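Local atomic coordinates of glycosyl hydrolase, family 38 (Enterococcus faecalis, PDB entry 5KBP), a protein that probably hydrolyses alpha-mannosidic linkages in carbohydrates, as a metal-dependent alpha-mannosidase of glycosyl hydrolase family 38. Residues A222-L227 against E273-L278; L123-D128 against L188-W193; Y194-E199 against L228-V233; F130-Q135 against M175-P180. One frame throughout, in Å; residues are numbered along the deposited sequence.

Interaction 1 of 4, residues A222-L227 against E273-L278; sequences ASTNHL and ELPEDL
His226, at the start of strand 226-231, turns its NE2 edge to the carboxylate of Glu273. His226 NE2 donates to Glu273 OE2 over 3.2 Å, and the bond is nearly straight, 169° at the hydrogen. The acceptor lies in the plane of the imidazole, where the N-H points. The carboxylate, however, is turned 52° against the ring, and the donor comes down on OE2 from above the carboxylate plane. Glutamate has the length for this place: its chain is extended beyond CG, with CD anti to CA (chi2 168°), and carries the charge from an exposed loop to the imidazole edge. A water bonds Glu273 OE1 and, weakly, Asn225 ND2.

Van der Waals contacts fill in beside this pair. Thr224 CG2 lies 3.2 Å from the backbone oxygen Glu273 O and makes an apolar contact with Leu274 CD1 at 4.1 Å. Further along, Ser223 CB rests on Pro275 CG at 3.9 Å, again carbon on carbon, while the serine hydroxyl is hydrogen-bonded to Glu174.

The second shell fixes the imidazole. His226 ND1 is hydrogen-bonded to the hydroxyl of Tyr10 on strand 7-13, so both ring nitrogens are engaged and the ring is unlikely to flip; the nearby carboxylate would tend to stabilise a protonated imidazole. Thr224 OG1 accepts from His226 N at 3.0 Å, which a threonine two residues ahead does well, forming an ST turn that leads into the strand.

A His-carboxylate hydrogen bond thus ties the loop after helix 263-270 to an outer strand of the parallel sheet in the N-terminal family 38 domain.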
loop_
_atom_site.group_PDB
_atom_site.type_symbol
_atom_site.label_atom_id
_atom_site.label_comp_id
_atom_site.label_asym_id
_atom_site.label_seq_id
_atom_site.Cartn_x
_atom_site.Cartn_y
_atom_site.Cartn_z
ATOM N N ALA A 222 5.877 45.605 5.516
ATOM C CA ALA A 222 6.712 45.734 4.329
ATOM C C ALA A 222 7.878 46.674 4.615
ATOM O O ALA A 222 7.670 47.832 4.992
ATOM C CB ALA A 222 5.886 46.240 3.151
ATOM N N SER A 223 9.102 46.174 4.446
ATOM C CA SER A 223 10.297 46.999 4.567
ATOM C C SER A 223 10.666 47.697 3.267
ATOM O O SER A 223 11.505 48.604 3.285
ATOM C CB SER A 223 11.483 46.151 5.042
ATOM O OG SER A 223 11.684 45.038 4.190
ATOM N N THR A 224 10.068 47.293 2.148
ATOM C CA THR A 224 10.285 47.912 0.849
ATOM C C THR A 224 8.935 48.313 0.263
ATOM O O THR A 224 7.878 48.053 0.845
ATOM C CB THR A 224 11.025 46.964 -0.106
ATOM O OG1 THR A 224 10.129 45.936 -0.547
ATOM C CG2 THR A 224 12.211 46.317 0.594
ATOM N N ASN A 225 8.972 48.954 -0.903
ATOM C CA ASN A 225 7.756 49.273 -1.638
ATOM C C ASN A 225 7.243 48.098 -2.459
ATOM O O ASN A 225 6.311 48.272 -3.252
ATOM C CB ASN A 225 7.991 50.480 -2.550
ATOM C CG ASN A 225 8.272 51.748 -1.772
ATOM O OD1 ASN A 225 7.729 51.956 -0.687
ATOM N ND2 ASN A 225 9.127 52.602 -2.321
ATOM N N HIS A 226 7.827 46.915 -2.287
ATOM C CA HIS A 226 7.454 45.728 -3.043
ATOM C C HIS A 226 6.649 44.801 -2.140
ATOM O O HIS A 226 7.154 44.334 -1.112
ATOM C CB HIS A 226 8.698 45.025 -3.587
ATOM C CG HIS A 226 9.568 45.913 -4.422
ATOM N ND1 HIS A 226 9.313 46.168 -5.753
ATOM C CD2 HIS A 226 10.683 46.616 -4.112
ATOM C CE1 HIS A 226 10.237 46.984 -6.227
ATOM N NE2 HIS A 226 11.080 47.272 -5.252
ATOM N N LEU A 227 5.404 44.541 -2.525
ATOM C CA LEU A 227 4.447 43.820 -1.701
ATOM C C LEU A 227 4.125 42.472 -2.331
ATOM O O LEU A 227 4.014 42.358 -3.555
ATOM C CB LEU A 227 3.168 44.643 -1.532
ATOM C CG LEU A 227 3.401 46.127 -1.233
ATOM C CD1 LEU A 227 2.152 46.943 -1.522
ATOM C CD2 LEU A 227 3.844 46.315 0.206
ATOM N N GLU A 273 16.327 46.716 -2.705
ATOM C CA GLU A 273 16.015 47.908 -1.927
ATOM C C GLU A 273 15.824 47.559 -0.455
ATOM O O GLU A 273 14.913 48.054 0.211
ATOM C CB GLU A 273 14.775 48.605 -2.484
ATOM C CG GLU A 273 14.847 48.885 -3.978
ATOM C CD GLU A 273 13.509 49.296 -4.562
ATOM O OE1 GLU A 273 12.562 49.523 -3.781
ATOM O OE2 GLU A 273 13.404 49.387 -5.803
ATOM N N LEU A 274 16.689 46.701 0.065
ATOM C CA LEU A 274 16.564 46.229 1.440
ATOM C C LEU A 274 17.194 47.234 2.399
ATOM O O LEU A 274 18.337 47.649 2.186
ATOM C CB LEU A 274 17.233 44.866 1.591
ATOM C CG LEU A 274 16.463 43.762 2.317
ATOM C CD1 LEU A 274 15.077 43.587 1.719
ATOM C CD2 LEU A 274 17.241 42.457 2.258
ATOM N N PRO A 275 16.492 47.645 3.453
ATOM C CA PRO A 275 17.063 48.622 4.385
ATOM C C PRO A 275 18.152 48.009 5.253
ATOM O O PRO A 275 18.252 46.792 5.420
ATOM C CB PRO A 275 15.859 49.052 5.229
ATOM C CG PRO A 275 14.936 47.881 5.177
ATOM C CD PRO A 275 15.112 47.274 3.811
ATOM N N GLU A 276 18.980 48.891 5.819
ATOM C CA GLU A 276 20.107 48.456 6.634
ATOM C C GLU A 276 19.696 48.010 8.030
ATOM O O GLU A 276 20.452 47.277 8.677
ATOM C CB GLU A 276 21.143 49.578 6.744
ATOM C CG GLU A 276 21.781 49.964 5.419
ATOM N N ASP A 277 18.526 48.429 8.512
ATOM C CA ASP A 277 18.056 48.065 9.841
ATOM C C ASP A 277 17.259 46.766 9.848
ATOM O O ASP A 277 16.450 46.550 10.759
ATOM C CB ASP A 277 17.215 49.198 10.433
ATOM C CG ASP A 277 15.883 49.367 9.727
ATOM O OD1 ASP A 277 15.825 49.151 8.498
ATOM O OD2 ASP A 277 14.891 49.710 10.404
ATOM N N LEU A 278 17.468 45.899 8.861
ATOM C CA LEU A 278 16.706 44.662 8.778
ATOM C C LEU A 278 17.070 43.732 9.929
ATOM O O LEU A 278 18.246 43.553 10.257
ATOM C CB LEU A 278 16.959 43.971 7.440
ATOM C CG LEU A 278 15.858 43.023 6.963
ATOM C CD1 LEU A 278 14.598 43.806 6.623
ATOM C CD2 LEU A 278 16.325 42.202 5.772
HETATM O O HOH W 1 10.924 51.564 -5.131
#

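Interaction 2 of 4, residues L123-D128 against L188-W193; sequences LGYFPD and LLFANW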
loop_
_atom_site.group_PDB
_atom_site.type_symbol
_atom_site.label_atom_id
_atom_site.label_comp_id
_atom_site.label_asym_id
_atom_site.label_seq_id
_atom_site.Cartn_x
_atom_site.Cartn_y
_atom_site.Cartn_z
ATOM N N LEU A 123 14.385 29.140 -4.259
ATOM C CA LEU A 123 13.801 29.614 -3.010
ATOM C C LEU A 123 13.455 28.419 -2.139
ATOM O O LEU A 123 12.714 27.531 -2.570
ATOM C CB LEU A 123 12.549 30.458 -3.273
ATOM C CG LEU A 123 11.741 30.854 -2.037
ATOM C CD1 LEU A 123 12.513 31.852 -1.184
ATOM C CD2 LEU A 123 10.383 31.409 -2.436
ATOM N N GLY A 124 13.987 28.396 -0.919
ATOM C CA GLY A 124 13.549 27.423 0.062
ATOM C C GLY A 124 12.092 27.647 0.407
ATOM O O GLY A 124 11.710 28.746 0.815
ATOM N N TYR A 125 11.263 26.623 0.241
ATOM C CA TYR A 125 9.813 26.757 0.353
ATOM C C TYR A 125 9.340 25.961 1.566
ATOM O O TYR A 125 9.245 24.732 1.515
ATOM C CB TYR A 125 9.139 26.286 -0.934
ATOM C CG TYR A 125 7.766 26.871 -1.183
ATOM C CD1 TYR A 125 7.593 28.238 -1.355
ATOM C CD2 TYR A 125 6.647 26.054 -1.276
ATOM C CE1 TYR A 125 6.339 28.777 -1.592
ATOM C CE2 TYR A 125 5.392 26.582 -1.514
ATOM C CZ TYR A 125 5.243 27.944 -1.672
ATOM O OH TYR A 125 3.995 28.472 -1.909
ATOM N N PHE A 126 9.044 26.668 2.657
ATOM C CA PHE A 126 8.516 26.061 3.881
ATOM C C PHE A 126 7.242 26.783 4.310
ATOM O O PHE A 126 7.169 27.338 5.410
ATOM C CB PHE A 126 9.557 26.099 4.998
ATOM C CG PHE A 126 10.880 25.503 4.621
ATOM C CD1 PHE A 126 11.114 24.148 4.779
ATOM C CD2 PHE A 126 11.896 26.300 4.118
ATOM C CE1 PHE A 126 12.330 23.596 4.438
ATOM C CE2 PHE A 126 13.116 25.753 3.774
ATOM C CZ PHE A 126 13.332 24.400 3.936
ATOM N N PRO A 127 6.203 26.775 3.471
ATOM C CA PRO A 127 5.032 27.614 3.770
ATOM C C PRO A 127 4.235 27.146 4.974
ATOM O O PRO A 127 3.613 27.977 5.648
ATOM C CB PRO A 127 4.207 27.529 2.480
ATOM C CG PRO A 127 4.547 26.193 1.921
ATOM C CD PRO A 127 5.994 25.948 2.268
ATOM N N ASP A 128 4.238 25.846 5.277
ATOM C CA ASP A 128 3.404 25.306 6.344
ATOM C C ASP A 128 4.175 24.354 7.254
ATOM O O ASP A 128 3.561 23.541 7.951
ATOM C CB ASP A 128 2.180 24.600 5.753
ATOM C CG ASP A 128 1.028 24.512 6.730
ATOM O OD1 ASP A 128 0.959 25.362 7.642
ATOM O OD2 ASP A 128 0.193 23.594 6.586
ATOM N N LEU A 188 12.020 35.277 3.855
ATOM C CA LEU A 188 10.769 35.868 3.391
ATOM C C LEU A 188 9.631 35.254 4.196
ATOM O O LEU A 188 9.307 34.074 4.024
ATOM C CB LEU A 188 10.575 35.637 1.893
ATOM C CG LEU A 188 9.331 36.257 1.248
ATOM C CD1 LEU A 188 9.321 37.765 1.450
ATOM C CD2 LEU A 188 9.256 35.909 -0.232
ATOM N N LEU A 189 9.028 36.050 5.072
ATOM C CA LEU A 189 7.977 35.580 5.963
ATOM C C LEU A 189 6.610 35.892 5.370
ATOM O O LEU A 189 6.358 37.021 4.935
ATOM C CB LEU A 189 8.105 36.225 7.343
ATOM C CG LEU A 189 6.920 36.020 8.290
ATOM C CD1 LEU A 189 6.795 34.560 8.700
ATOM C CD2 LEU A 189 7.042 36.920 9.510
ATOM N N PHE A 190 5.731 34.888 5.353
ATOM C CA PHE A 190 4.325 35.101 5.016
ATOM C C PHE A 190 3.647 35.684 6.253
ATOM O O PHE A 190 2.951 35.002 7.008
ATOM C CB PHE A 190 3.666 33.802 4.563
ATOM C CG PHE A 190 4.319 33.175 3.361
ATOM C CD1 PHE A 190 4.331 33.830 2.142
ATOM C CD2 PHE A 190 4.907 31.923 3.448
ATOM C CE1 PHE A 190 4.929 33.257 1.036
ATOM C CE2 PHE A 190 5.505 31.344 2.346
ATOM C CZ PHE A 190 5.515 32.011 1.137
ATOM N N ALA A 191 3.878 36.985 6.466
ATOM C CA ALA A 191 3.386 37.639 7.675
ATOM C C ALA A 191 1.866 37.671 7.718
ATOM O O ALA A 191 1.276 37.734 8.803
ATOM C CB ALA A 191 3.954 39.054 7.778
ATOM N N ASN A 192 1.217 37.637 6.556
ATOM C CA ASN A 192 -0.229 37.486 6.460
ATOM C C ASN A 192 -0.609 36.138 5.855
ATOM O O ASN A 192 -1.612 36.031 5.145
ATOM C CB ASN A 192 -0.835 38.632 5.651
ATOM C CG ASN A 192 -0.974 39.904 6.462
ATOM O OD1 ASN A 192 -1.942 40.077 7.203
ATOM N ND2 ASN A 192 -0.007 40.803 6.326
ATOM N N TRP A 193 0.203 35.110 6.122
ATOM C CA TRP A 193 -0.008 33.744 5.650
ATOM C C TRP A 193 0.110 33.653 4.133
ATOM O O TRP A 193 0.102 34.674 3.438
ATOM C CB TRP A 193 -1.366 33.215 6.128
ATOM C CG TRP A 193 -1.435 31.724 6.250
ATOM C CD1 TRP A 193 -2.343 30.896 5.657
ATOM C CD2 TRP A 193 -0.561 30.880 7.012
ATOM N NE1 TRP A 193 -2.091 29.591 6.004
ATOM C CE2 TRP A 193 -1.001 29.554 6.834
ATOM C CE3 TRP A 193 0.551 31.118 7.828
ATOM C CZ2 TRP A 193 -0.371 28.469 7.442
ATOM C CZ3 TRP A 193 1.177 30.038 8.428
ATOM C CH2 TRP A 193 0.715 28.732 8.231
#
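Just beyond the C-terminal ends of strands 124-126 and 184-189, which flank strand 147-150 in one sheet and run parallel to it, Pro127 packs against Phe190. Pro127 CB stands 4.0 Å from Phe190 CE2, an apolar contact of a pyrrolidine carbon with the phenyl rim. Proline suits a place where the strand has just ended, since it has no backbone N-H to satisfy. Its CB also lies over one face of the Tyr125 ring, offset toward the rim. Tyr125 in turn brings CE1 to 4.3 Å from Phe190 CZ, close to the plane of the phenylalanine ring and at its edge, so Phe190 is met by the two residues at its neighbouring atoms CE2 and CZ.

The other aromatic of segment 188-193, Trp193, presents its six-membered edge to Asp128. Asp128 OD1 is 3.4 Å from Trp193 CZ2 and near the indole plane, with the carboxylate turned 85° to the ring. The polarised C-H edge of an indole is a better neighbour for a carboxylate oxygen than its electron-rich face would be. The main partner of OD1 is Arg152, in a salt bridge.

The backbone between the two rings is tightly turned. Phe190 is the centre of an inverse gamma turn and begins a type I turn, closed by Trp193 N bonding to Phe190 O at 2.9 Å.

Around the contact, Phe190 also leans on Ala149 of strand 147-150 and on Leu228 and Met230 of strand 226-231, while helix 263-270 covers the neighbouring Leu123 and Leu188.

Interaction 3 of 4, residues Y194-E199 against L228-V233; sequences YSNGNE and LMMNGV
Asn196 plugs into the backbone edge of strand 226-231 on either side of Met229. Its OD1 takes the hydrogen of Met230 N at 2.8 Å, and its ND2 gives one to Leu228 O at 3.1 Å, in the carbonyl plane and on a lone pair. Asn196 CG sits between the backbone N and carbonyl carbon (chi1 62°), and the amide beyond it faces the strand. Met229, bent at chi2 and chi3, folds back until SD lies 3.3 Å from Asn196 ND2.

Packing stays close at Gly197, whose bare CA admits Met229 CE to 3.6 Å. Gly197 N bonds to Met230 O from above the carbonyl plane, with a bent angle of 131°. In return Asn231 ND2 reaches Gly197 O at 2.9 Å, almost straight; Asn231 OD1 is held by Ser13. Toward Glu199 the contact thins: that side chain turns from the strand, and its OE2 makes a weak hydrogen bond to Phe481 N of the second subunit. Asn198 and Val233 still touch here, ND2 to CG1 at 3.4 Å.

Chemically, the primary amide of Asn196 stands in for a peptide group, satisfying on an outer strand the donor and acceptor that a neighbouring strand would otherwise meet.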
loop_
_atom_site.group_PDB
_atom_site.type_symbol
_atom_site.label_atom_id
_atom_site.label_comp_id
_atom_site.label_asym_id
_atom_site.label_seq_id
_atom_site.Cartn_x
_atom_site.Cartn_y
_atom_site.Cartn_z
ATOM N N TYR A 194 0.236 32.433 3.604
ATOM C CA TYR A 194 0.344 32.233 2.164
ATOM C C TYR A 194 -1.007 32.269 1.457
ATOM O O TYR A 194 -1.141 31.705 0.364
ATOM C CB TYR A 194 1.066 30.915 1.858
ATOM C CG TYR A 194 0.489 29.688 2.536
ATOM C CD1 TYR A 194 -0.666 29.079 2.058
ATOM C CD2 TYR A 194 1.118 29.120 3.636
ATOM C CE1 TYR A 194 -1.190 27.953 2.670
ATOM C CE2 TYR A 194 0.604 27.993 4.252
ATOM C CZ TYR A 194 -0.549 27.415 3.765
ATOM O OH TYR A 194 -1.061 26.294 4.380
ATOM N N SER A 195 -2.006 32.927 2.049
ATOM C CA SER A 195 -3.339 32.999 1.470
ATOM C C SER A 195 -3.904 34.414 1.465
ATOM O O SER A 195 -5.111 34.582 1.261
ATOM C CB SER A 195 -4.298 32.069 2.220
ATOM O OG SER A 195 -4.324 32.377 3.603
ATOM N N ASN A 196 -3.068 35.432 1.683
ATOM C CA ASN A 196 -3.577 36.799 1.765
ATOM C C ASN A 196 -4.164 37.263 0.439
ATOM O O ASN A 196 -5.075 38.098 0.424
ATOM C CB ASN A 196 -2.467 37.749 2.216
ATOM C CG ASN A 196 -1.311 37.799 1.238
ATOM O OD1 ASN A 196 -0.955 36.793 0.626
ATOM N ND2 ASN A 196 -0.718 38.978 1.083
ATOM N N GLY A 197 -3.667 36.736 -0.677
ATOM C CA GLY A 197 -4.167 37.132 -1.978
ATOM C C GLY A 197 -5.074 36.106 -2.624
ATOM O O GLY A 197 -5.214 36.082 -3.851
ATOM N N ASN A 198 -5.704 35.260 -1.812
ATOM C CA ASN A 198 -6.556 34.207 -2.348
ATOM C C ASN A 198 -7.887 34.785 -2.811
ATOM O O ASN A 198 -8.508 35.588 -2.107
ATOM C CB ASN A 198 -6.785 33.123 -1.297
ATOM C CG ASN A 198 -7.475 31.899 -1.866
ATOM O OD1 ASN A 198 -7.207 31.489 -2.994
ATOM N ND2 ASN A 198 -8.380 31.313 -1.088
ATOM N N GLU A 199 -8.318 34.373 -4.007
ATOM C CA GLU A 199 -9.605 34.759 -4.589
ATOM C C GLU A 199 -9.747 36.285 -4.645
ATOM O O GLU A 199 -10.503 36.906 -3.895
ATOM C CB GLU A 199 -10.766 34.121 -3.817
ATOM C CG GLU A 199 -10.653 32.612 -3.684
ATOM C CD GLU A 199 -11.953 31.961 -3.255
ATOM O OE1 GLU A 199 -13.024 32.412 -3.714
ATOM O OE2 GLU A 199 -11.906 31.002 -2.457
ATOM N N LEU A 228 3.968 41.453 -1.488
ATOM C CA LEU A 228 3.742 40.083 -1.932
ATOM C C LEU A 228 2.318 39.664 -1.590
ATOM O O LEU A 228 1.935 39.655 -0.414
ATOM C CB LEU A 228 4.751 39.129 -1.290
ATOM C CG LEU A 228 4.669 37.660 -1.716
ATOM C CD1 LEU A 228 5.063 37.488 -3.173
ATOM C CD2 LEU A 228 5.535 36.787 -0.821
ATOM N N MET A 229 1.540 39.322 -2.614
ATOM C CA MET A 229 0.198 38.777 -2.453
ATOM C C MET A 229 0.209 37.333 -2.937
ATOM O O MET A 229 0.450 37.075 -4.122
ATOM C CB MET A 229 -0.834 39.595 -3.230
ATOM C CG MET A 229 -0.927 41.055 -2.819
ATOM S SD MET A 229 -1.438 41.289 -1.108
ATOM C CE MET A 229 -3.014 40.440 -1.107
ATOM N N MET A 230 -0.045 36.399 -2.026
ATOM C CA MET A 230 -0.032 34.976 -2.346
ATOM C C MET A 230 -1.426 34.560 -2.801
ATOM O O MET A 230 -2.347 34.437 -1.987
ATOM C CB MET A 230 0.433 34.162 -1.142
ATOM C CG MET A 230 1.875 34.443 -0.745
ATOM S SD MET A 230 3.040 34.058 -2.069
ATOM C CE MET A 230 2.749 32.302 -2.260
ATOM N N ASN A 231 -1.576 34.335 -4.107
ATOM C CA ASN A 231 -2.876 34.053 -4.718
ATOM C C ASN A 231 -3.111 32.542 -4.714
ATOM O O ASN A 231 -2.931 31.843 -5.715
ATOM C CB ASN A 231 -2.933 34.649 -6.119
ATOM C CG ASN A 231 -4.187 34.262 -6.873
ATOM O OD1 ASN A 231 -4.115 33.667 -7.947
ATOM N ND2 ASN A 231 -5.345 34.594 -6.314
ATOM N N GLY A 232 -3.523 32.039 -3.558
ATOM C CA GLY A 232 -3.791 30.623 -3.409
ATOM C C GLY A 232 -3.892 30.245 -1.948
ATOM O O GLY A 232 -3.730 31.078 -1.051
ATOM N N VAL A 233 -4.159 28.955 -1.729
ATOM C CA VAL A 233 -4.321 28.400 -0.388
ATOM C C VAL A 233 -4.345 26.875 -0.502
ATOM O O VAL A 233 -4.109 26.325 -1.584
ATOM C CB VAL A 233 -5.588 28.961 0.295
ATOM C CG1 VAL A 233 -6.846 28.353 -0.299
ATOM C CG2 VAL A 233 -5.537 28.796 1.818
#

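Interaction 4 of 4, residues F130-Q135 against M175-P180; sequences FGNMGQ and MWWEGP
Trp177 and Asn132 cross at about a right angle, with the amide plane turned 87° to the indole. The methylene makes the closest approach: Asn132 CB comes to 3.5 Å from Trp177 CH2, at the ring edge and near its plane. Trp177 CG is anti to the backbone N (chi1 -164°), and the long indole then spans from strand 174-178 to the loop. Its pyrrole nitrogen, NE1, is hydrogen-bonded to Gly283 O.

Farther along, Pro180 faces Gln135 and Gly134. Gln135 is bent at chi2 (-80°), which swings CD back over the proline, 3.7 Å from Pro180 CG; the two side chains meet at a slant. Pro180 CD also presses on the carbonyl, 3.2 Å from Gly134 O. Glycine suits position 179: a CB there would come against Gly134 O and clash with Pro180 CD. Gly179 CA itself sits 3.7 Å from Gly134 O.

The polar atoms of Gln135 find their hydrogen bonds outside the contact: OE1 with Gln138 in helix 136-141, which begins just after it, and NE2 with the backbone oxygens of Tyr693 and Phe890, far along the chain. The contact is van der Waals packing of carbon against carbon and backbone carbonyl oxygens, while the polar groups of Trp177 and Gln135 bond other parts of the protein.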
loop_
_atom_site.group_PDB
_atom_site.type_symbol
_atom_site.label_atom_id
_atom_site.label_comp_id
_atom_site.label_asym_id
_atom_site.label_seq_id
_atom_site.Cartn_x
_atom_site.Cartn_y
_atom_site.Cartn_z
ATOM N N PHE A 130 5.871 22.773 10.328
ATOM C CA PHE A 130 5.670 22.899 11.772
ATOM C C PHE A 130 7.036 23.046 12.431
ATOM O O PHE A 130 7.641 22.074 12.886
ATOM C CB PHE A 130 4.917 21.695 12.326
ATOM C CG PHE A 130 3.644 21.373 11.588
ATOM C CD1 PHE A 130 2.900 22.369 10.975
ATOM C CD2 PHE A 130 3.192 20.065 11.512
ATOM C CE1 PHE A 130 1.734 22.065 10.297
ATOM C CE2 PHE A 130 2.026 19.757 10.840
ATOM C CZ PHE A 130 1.296 20.758 10.231
ATOM N N GLY A 131 7.530 24.280 12.485
ATOM C CA GLY A 131 8.849 24.530 13.032
ATOM C C GLY A 131 9.944 24.282 12.017
ATOM O O GLY A 131 9.886 23.310 11.258
ATOM N N ASN A 132 10.949 25.151 11.991
ATOM C CA ASN A 132 12.026 25.070 11.017
ATOM C C ASN A 132 13.347 24.768 11.713
ATOM O O ASN A 132 13.664 25.359 12.750
ATOM C CB ASN A 132 12.133 26.367 10.213
ATOM C CG ASN A 132 10.988 26.534 9.230
ATOM O OD1 ASN A 132 11.069 26.089 8.085
ATOM N ND2 ASN A 132 9.913 27.173 9.674
ATOM N N MET A 133 14.107 23.843 11.130
ATOM C CA MET A 133 15.378 23.422 11.704
ATOM C C MET A 133 16.361 24.586 11.764
ATOM O O MET A 133 16.337 25.497 10.931
ATOM C CB MET A 133 15.970 22.279 10.880
ATOM C CG MET A 133 16.158 22.637 9.415
ATOM S SD MET A 133 16.792 21.303 8.395
ATOM C CE MET A 133 15.423 20.161 8.428
ATOM N N GLY A 134 17.243 24.544 12.765
ATOM C CA GLY A 134 18.208 25.616 12.940
ATOM C C GLY A 134 19.236 25.696 11.830
ATOM O O GLY A 134 19.734 26.783 11.521
ATOM N N GLN A 135 19.570 24.563 11.215
ATOM C CA GLN A 135 20.577 24.517 10.161
ATOM C C GLN A 135 20.024 24.860 8.782
ATOM O O GLN A 135 20.706 24.598 7.783
ATOM C CB GLN A 135 21.234 23.133 10.120
ATOM C CG GLN A 135 22.242 22.874 11.230
ATOM C CD GLN A 135 23.602 23.497 10.955
ATOM O OE1 GLN A 135 23.717 24.467 10.207
ATOM N NE2 GLN A 135 24.642 22.931 11.557
ATOM N N MET A 175 13.627 39.450 6.443
ATOM C CA MET A 175 14.562 39.334 7.553
ATOM C C MET A 175 15.770 38.524 7.109
ATOM O O MET A 175 15.749 37.850 6.074
ATOM C CB MET A 175 13.896 38.688 8.772
ATOM C CG MET A 175 13.589 37.208 8.591
ATOM S SD MET A 175 12.355 36.594 9.751
ATOM C CE MET A 175 10.927 37.556 9.254
ATOM N N TRP A 176 16.828 38.603 7.910
ATOM C CA TRP A 176 17.993 37.751 7.737
ATOM C C TRP A 176 17.874 36.544 8.653
ATOM O O TRP A 176 17.472 36.667 9.814
ATOM C CB TRP A 176 19.284 38.515 8.040
ATOM C CG TRP A 176 19.528 39.664 7.118
ATOM C CD1 TRP A 176 19.543 40.988 7.446
ATOM C CD2 TRP A 176 19.780 39.595 5.709
ATOM N NE1 TRP A 176 19.796 41.748 6.330
ATOM C CE2 TRP A 176 19.945 40.917 5.251
ATOM C CE3 TRP A 176 19.885 38.544 4.792
ATOM C CZ2 TRP A 176 20.208 41.217 3.915
ATOM C CZ3 TRP A 176 20.147 38.844 3.467
ATOM C CH2 TRP A 176 20.306 40.169 3.041
ATOM N N TRP A 177 18.214 35.373 8.125
ATOM C CA TRP A 177 18.168 34.129 8.884
ATOM C C TRP A 177 19.584 33.579 8.972
ATOM O O TRP A 177 20.148 33.135 7.966
ATOM C CB TRP A 177 17.218 33.124 8.238
ATOM C CG TRP A 177 16.837 32.002 9.150
ATOM C CD1 TRP A 177 17.244 31.819 10.440
ATOM C CD2 TRP A 177 15.965 30.908 8.845
ATOM N NE1 TRP A 177 16.683 30.676 10.955
ATOM C CE2 TRP A 177 15.893 30.098 9.996
ATOM C CE3 TRP A 177 15.240 30.533 7.710
ATOM C CZ2 TRP A 177 15.127 28.937 10.043
ATOM C CZ3 TRP A 177 14.479 29.380 7.761
ATOM C CH2 TRP A 177 14.427 28.598 8.918
ATOM N N GLU A 178 20.155 33.608 10.171
ATOM C CA GLU A 178 21.514 33.147 10.415
ATOM C C GLU A 178 21.475 31.838 11.189
ATOM O O GLU A 178 20.817 31.748 12.231
ATOM C CB GLU A 178 22.313 34.202 11.183
ATOM C CG GLU A 178 23.746 33.807 11.486
ATOM C CD GLU A 178 24.532 34.931 12.133
ATOM O OE1 GLU A 178 24.131 36.105 11.981
ATOM O OE2 GLU A 178 25.548 34.640 12.797
ATOM N N GLY A 179 22.174 30.825 10.678
ATOM C CA GLY A 179 22.233 29.544 11.338
ATOM C C GLY A 179 23.297 29.504 12.411
ATOM O O GLY A 179 24.010 30.481 12.674
ATOM N N PRO A 180 23.417 28.340 13.059
ATOM C CA PRO A 180 24.435 28.192 14.111
ATOM C C PRO A 180 25.860 28.277 13.594
ATOM O O PRO A 180 26.762 28.610 14.374
ATOM C CB PRO A 180 24.133 26.808 14.700
ATOM C CG PRO A 180 23.445 26.073 13.598
ATOM C CD PRO A 180 22.639 27.106 12.860
#

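From the N terminus, interaction 2 opens first, at residues 123-128, and closes at 188-193. Nested inside its loop is interaction 4, from 130-135 to 175-180; the two involve adjacent antiparallel strands, 174-178 and 184-189, of one mixed sheet. Directly after interaction 2 closes, interaction 3 opens at 194-199. Before it ends on 228-233, interaction 1 begins at 222-227, so these two cross, sharing strand 226-231, and interaction 1 closes last at 273-278. Physical contacts join the set: Phe190 meets Met230 between interactions 2 and 3, and Leu274 and Leu278 pack on Trp176 between 1 and 4. Together they link the parallel three-stranded sheet to the mixed one.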